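Local coordinates for protein putative efflux transporter (PDB 4L8J) that is a putative efflux transporter of the HlyD family and probably acts as the periplasmic membrane-fusion (adaptor) subunit of a bacterial export system, at the interface of chains A and B. Numbering follows the deposited sequence. Chains: chain A/B, Putative efflux transporter.

Contacts 1 and 2 lie about 27 Å apart, measured between the centres of their C-alpha atoms, on opposite flanks of the two-fold interface. They share strands 8-14 and 309-313 with the chains exchanged: A:Thr12 bridges B:Val311 in contact 1, and A:Val311 bridges B:Thr12 in contact 2. Contact 1 adds the turn 260-262, contact 2 strands 271-278 and 324-326. Each chain thus hands its C-terminal strands to the other chain's N-terminal strand, which suggests a strand-exchanged dimer. The pair may nevertheless be particular to the crystal; HlyD-type adaptors commonly work in larger rings.

Contact 1: the interface of chains A and B. Residues chain A 11-12, 259, 261-262; chain B 311-312, 315.
Strand 8-14 of chain A, with the end of strand 256-259 and the short 3-10 turn 260-262 that follows it, receives B:Thr312 of strand 309-313, while B:Val315 of the 3-10 turn 315-317 borders the patch. B:Thr312 is the central residue, hiding 77 Å² against chain A, and its backbone is gripped at both ends. Its amide N gives a nearly straight hydrogen bond (172° at H) to A:Lys11 O, 2.8 Å away, arriving from above the carbonyl plane instead of on a lone pair. On the other side, the hydroxyl OG of A:Ser261 donates to B:Thr312 O at 2.7 Å; here the donor lies in the carbonyl plane, on a lone pair. A:Ser261 reaches it because OG sits between its own backbone N and carbonyl carbon (chi1 69°).

The two branches of the B:Thr312 side chain meet different neighbours. The hydroxyl OG1 stands beside the first strand, 3.6 Å from A:Lys11 CB. With chi1 at 61°, the methyl CG2 is turned opposite the residue's own carbonyl carbon and packs at 3.7 Å on ring atom CG of A:Pro259, the two side chains crossing obliquely. Next door, the methyl CB of A:Ala262 lies 3.3 Å from B:Val311 O. That carbonyl is linked to chain A through water 1, which is 2.7 Å from B:Val311 O and pairs in turn with A:Ala262 O, so the water joins two backbone oxygens that could not bond each other. B:Val315 adds a light contact, its CG1 lying 3.6 Å from A:Ser261 O.

An antiparallel beta bridge between A:Thr12 and B:Val311 carries sheet pairing from one chain into the other. Within the fold, the site brings the N-terminal strand of chain A together with a strand close to the C-terminus of chain B, in the compact double domain at the centre of the dimer, far from the hairpin of helices 68-95 and 102-127.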
loop_
_atom_site.group_PDB
_atom_site.type_symbol
_atom_site.label_atom_id
_atom_site.label_comp_id
_atom_site.label_asym_id
_atom_site.label_seq_id
_atom_site.Cartn_x
_atom_site.Cartn_y
_atom_site.Cartn_z
ATOM N N LYS A 11 -19.925 13.560 -15.941
ATOM C CA LYS A 11 -18.548 13.941 -15.592
ATOM C C LYS A 11 -17.675 12.787 -16.070
ATOM O O LYS A 11 -18.138 11.643 -16.113
ATOM C CB LYS A 11 -18.357 14.237 -14.096
ATOM C CG LYS A 11 -18.965 15.563 -13.636
ATOM C CD LYS A 11 -18.602 15.870 -12.187
ATOM C CE LYS A 11 -19.437 16.978 -11.578
ATOM N NZ LYS A 11 -20.818 16.528 -11.249
ATOM N N THR A 12 -16.465 13.092 -16.559
ATOM C CA THR A 12 -15.560 12.086 -17.097
ATOM C C THR A 12 -14.150 12.290 -16.562
ATOM O O THR A 12 -13.836 13.343 -16.006
ATOM C CB THR A 12 -15.510 12.149 -18.642
ATOM O OG1 THR A 12 -14.907 13.391 -19.012
ATOM C CG2 THR A 12 -16.872 11.952 -19.322
ATOM N N PRO A 259 -11.284 6.503 -11.178
ATOM C CA PRO A 259 -12.013 6.737 -9.916
ATOM C C PRO A 259 -12.949 5.570 -9.598
ATOM O O PRO A 259 -13.453 4.890 -10.506
ATOM C CB PRO A 259 -12.825 8.009 -10.215
ATOM C CG PRO A 259 -11.991 8.737 -11.257
ATOM C CD PRO A 259 -11.563 7.573 -12.153
ATOM N N SER A 261 -15.928 5.786 -8.549
ATOM C CA SER A 261 -17.256 6.165 -9.054
ATOM C C SER A 261 -17.459 5.806 -10.560
ATOM O O SER A 261 -18.580 5.865 -11.055
ATOM C CB SER A 261 -17.503 7.648 -8.800
ATOM O OG SER A 261 -16.660 8.453 -9.608
ATOM N N ALA A 262 -16.393 5.426 -11.273
ATOM C CA ALA A 262 -16.492 5.013 -12.680
ATOM C C ALA A 262 -16.925 3.548 -12.820
ATOM O O ALA A 262 -17.463 3.172 -13.862
ATOM C CB ALA A 262 -15.146 5.204 -13.383
ATOM N N VAL B 311 -16.744 7.536 -17.843
ATOM C CA VAL B 311 -17.750 8.330 -17.119
ATOM C C VAL B 311 -17.464 8.162 -15.603
ATOM O O VAL B 311 -17.274 7.037 -15.168
ATOM C CB VAL B 311 -19.190 7.858 -17.482
ATOM C CG1 VAL B 311 -20.232 8.416 -16.510
ATOM C CG2 VAL B 311 -19.545 8.214 -18.929
ATOM N N THR B 312 -17.465 9.249 -14.814
ATOM C CA THR B 312 -17.226 9.185 -13.362
ATOM C C THR B 312 -18.463 9.634 -12.543
ATOM O O THR B 312 -18.479 9.461 -11.326
ATOM C CB THR B 312 -15.999 10.006 -12.981
ATOM O OG1 THR B 312 -16.230 11.376 -13.332
ATOM C CG2 THR B 312 -14.740 9.499 -13.645
ATOM N N VAL B 315 -23.324 7.384 -14.090
ATOM C CA VAL B 315 -23.209 5.996 -14.580
ATOM C C VAL B 315 -24.531 5.213 -14.526
ATOM O O VAL B 315 -24.665 4.261 -15.298
ATOM C CB VAL B 315 -22.065 5.152 -13.942
ATOM C CG1 VAL B 315 -20.739 5.911 -13.909
ATOM C CG2 VAL B 315 -22.430 4.628 -12.554
HETATM O O HOH W 1 -17.959 4.551 -15.992
#

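Contact 2: the interface of chains A and B. Residues chain A 309-311, 324, 326; chain B 12, 277, 281.
Hydrogen bonds join A:Thr309 of strand 309-313 and A:Glu326 of strand 324-326 to chain B. The amide N of B:Val277, in strand 271-278, donates to A:Thr309 O at 2.7 Å. The reverse link runs through water 2, which is 2.8 Å from A:Thr309 N and also pairs with B:Val277 O, so both backbone polar groups of each residue are used. B:Thr12 OG1 donates to carboxylate oxygen A:Glu326 OE1 at 2.7 Å, approaching from above the carboxylate plane. The glutamate chain runs extended beyond CG (chi2 -164°), carrying its carboxylate to the hydroxyl.

Apolar contacts centre on B:Val277, whose two methyls diverge. CG2 meets A:Val311 CG2 at 3.7 Å, the side chains roughly at right angles, while chi1 of -180° turns CG1 away from the backbone N and towards A:Ile324, whose CD1 lies 3.8 Å from CG1. The methyl CG2 of A:Thr309 touches both chain B residues, 3.7 Å from B:Thr12 CB and 3.8 Å from B:Val277 CB. B:Thr12 CG2 rests 3.7 Å from A:Glu326 CD.

With an alanine in place of A:Glu326, the B:Thr12 hydroxyl would probably lose its acceptor and a gap would open beside its methyl.

Together these contacts fasten the C-terminal strands of chain A to chain B, supporting the dimer seen in the crystal.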
loop_
_atom_site.group_PDB
_atom_site.type_symbol
_atom_site.label_atom_id
_atom_site.label_comp_id
_atom_site.label_asym_id
_atom_site.label_seq_id
_atom_site.Cartn_x
_atom_site.Cartn_y
_atom_site.Cartn_z
ATOM N N THR A 309 -23.320 -7.301 9.185
ATOM C CA THR A 309 -23.431 -8.097 7.967
ATOM C C THR A 309 -23.818 -7.225 6.765
ATOM O O THR A 309 -24.831 -6.531 6.808
ATOM C CB THR A 309 -24.441 -9.236 8.193
ATOM O OG1 THR A 309 -24.040 -9.950 9.353
ATOM C CG2 THR A 309 -24.526 -10.179 7.008
ATOM N N VAL A 310 -23.044 -7.311 5.673
ATOM C CA VAL A 310 -23.346 -6.566 4.439
ATOM C C VAL A 310 -23.669 -7.545 3.289
ATOM O O VAL A 310 -23.146 -8.646 3.278
ATOM C CB VAL A 310 -22.230 -5.566 4.011
ATOM C CG1 VAL A 310 -22.061 -4.428 5.024
ATOM C CG2 VAL A 310 -20.886 -6.273 3.771
ATOM N N VAL A 311 -24.484 -7.122 2.307
ATOM C CA VAL A 311 -24.776 -7.902 1.093
ATOM C C VAL A 311 -23.558 -7.750 0.143
ATOM O O VAL A 311 -23.109 -6.631 -0.050
ATOM C CB VAL A 311 -26.089 -7.403 0.418
ATOM C CG1 VAL A 311 -26.240 -7.949 -1.003
ATOM C CG2 VAL A 311 -27.317 -7.743 1.269
ATOM N N ILE A 324 -34.612 -11.058 2.836
ATOM C CA ILE A 324 -33.621 -11.774 2.049
ATOM C C ILE A 324 -33.449 -13.184 2.572
ATOM O O ILE A 324 -33.876 -13.504 3.687
ATOM C CB ILE A 324 -32.239 -11.011 2.023
ATOM C CG1 ILE A 324 -31.660 -10.735 3.436
ATOM C CG2 ILE A 324 -32.286 -9.729 1.195
ATOM C CD1 ILE A 324 -30.884 -11.880 4.057
ATOM N N GLU A 326 -29.994 -15.582 3.040
ATOM C CA GLU A 326 -28.554 -15.673 2.891
ATOM C C GLU A 326 -28.222 -17.006 2.233
ATOM O O GLU A 326 -28.692 -18.049 2.697
ATOM C CB GLU A 326 -27.848 -15.509 4.250
ATOM C CG GLU A 326 -28.027 -14.108 4.839
ATOM C CD GLU A 326 -27.092 -13.708 5.976
ATOM O OE1 GLU A 326 -25.886 -14.046 5.918
ATOM O OE2 GLU A 326 -27.557 -13.003 6.899
ATOM N N THR B 12 -23.525 -12.690 1.488
ATOM C CA THR B 12 -23.183 -11.697 2.497
ATOM C C THR B 12 -21.774 -11.929 3.024
ATOM O O THR B 12 -21.190 -12.991 2.806
ATOM C CB THR B 12 -24.166 -11.750 3.690
ATOM O OG1 THR B 12 -23.979 -13.001 4.357
ATOM C CG2 THR B 12 -25.634 -11.525 3.303
ATOM N N VAL B 277 -27.558 -6.234 6.633
ATOM C CA VAL B 277 -28.486 -7.330 6.881
ATOM C C VAL B 277 -28.727 -7.435 8.386
ATOM O O VAL B 277 -27.810 -7.756 9.135
ATOM C CB VAL B 277 -27.969 -8.667 6.310
ATOM C CG1 VAL B 277 -28.966 -9.801 6.576
ATOM C CG2 VAL B 277 -27.675 -8.539 4.825
ATOM N N LYS B 281 -33.484 -8.976 6.802
ATOM C CA LYS B 281 -33.980 -7.826 6.020
ATOM C C LYS B 281 -32.805 -6.873 5.728
ATOM O O LYS B 281 -31.850 -6.810 6.509
ATOM C CB LYS B 281 -35.102 -7.046 6.717
ATOM C CG LYS B 281 -36.414 -7.793 6.975
ATOM C CD LYS B 281 -37.217 -7.110 8.101
ATOM C CE LYS B 281 -37.766 -5.732 7.738
ATOM N NZ LYS B 281 -38.138 -4.923 8.936
HETATM O O HOH W 2 -25.698 -6.466 10.510
#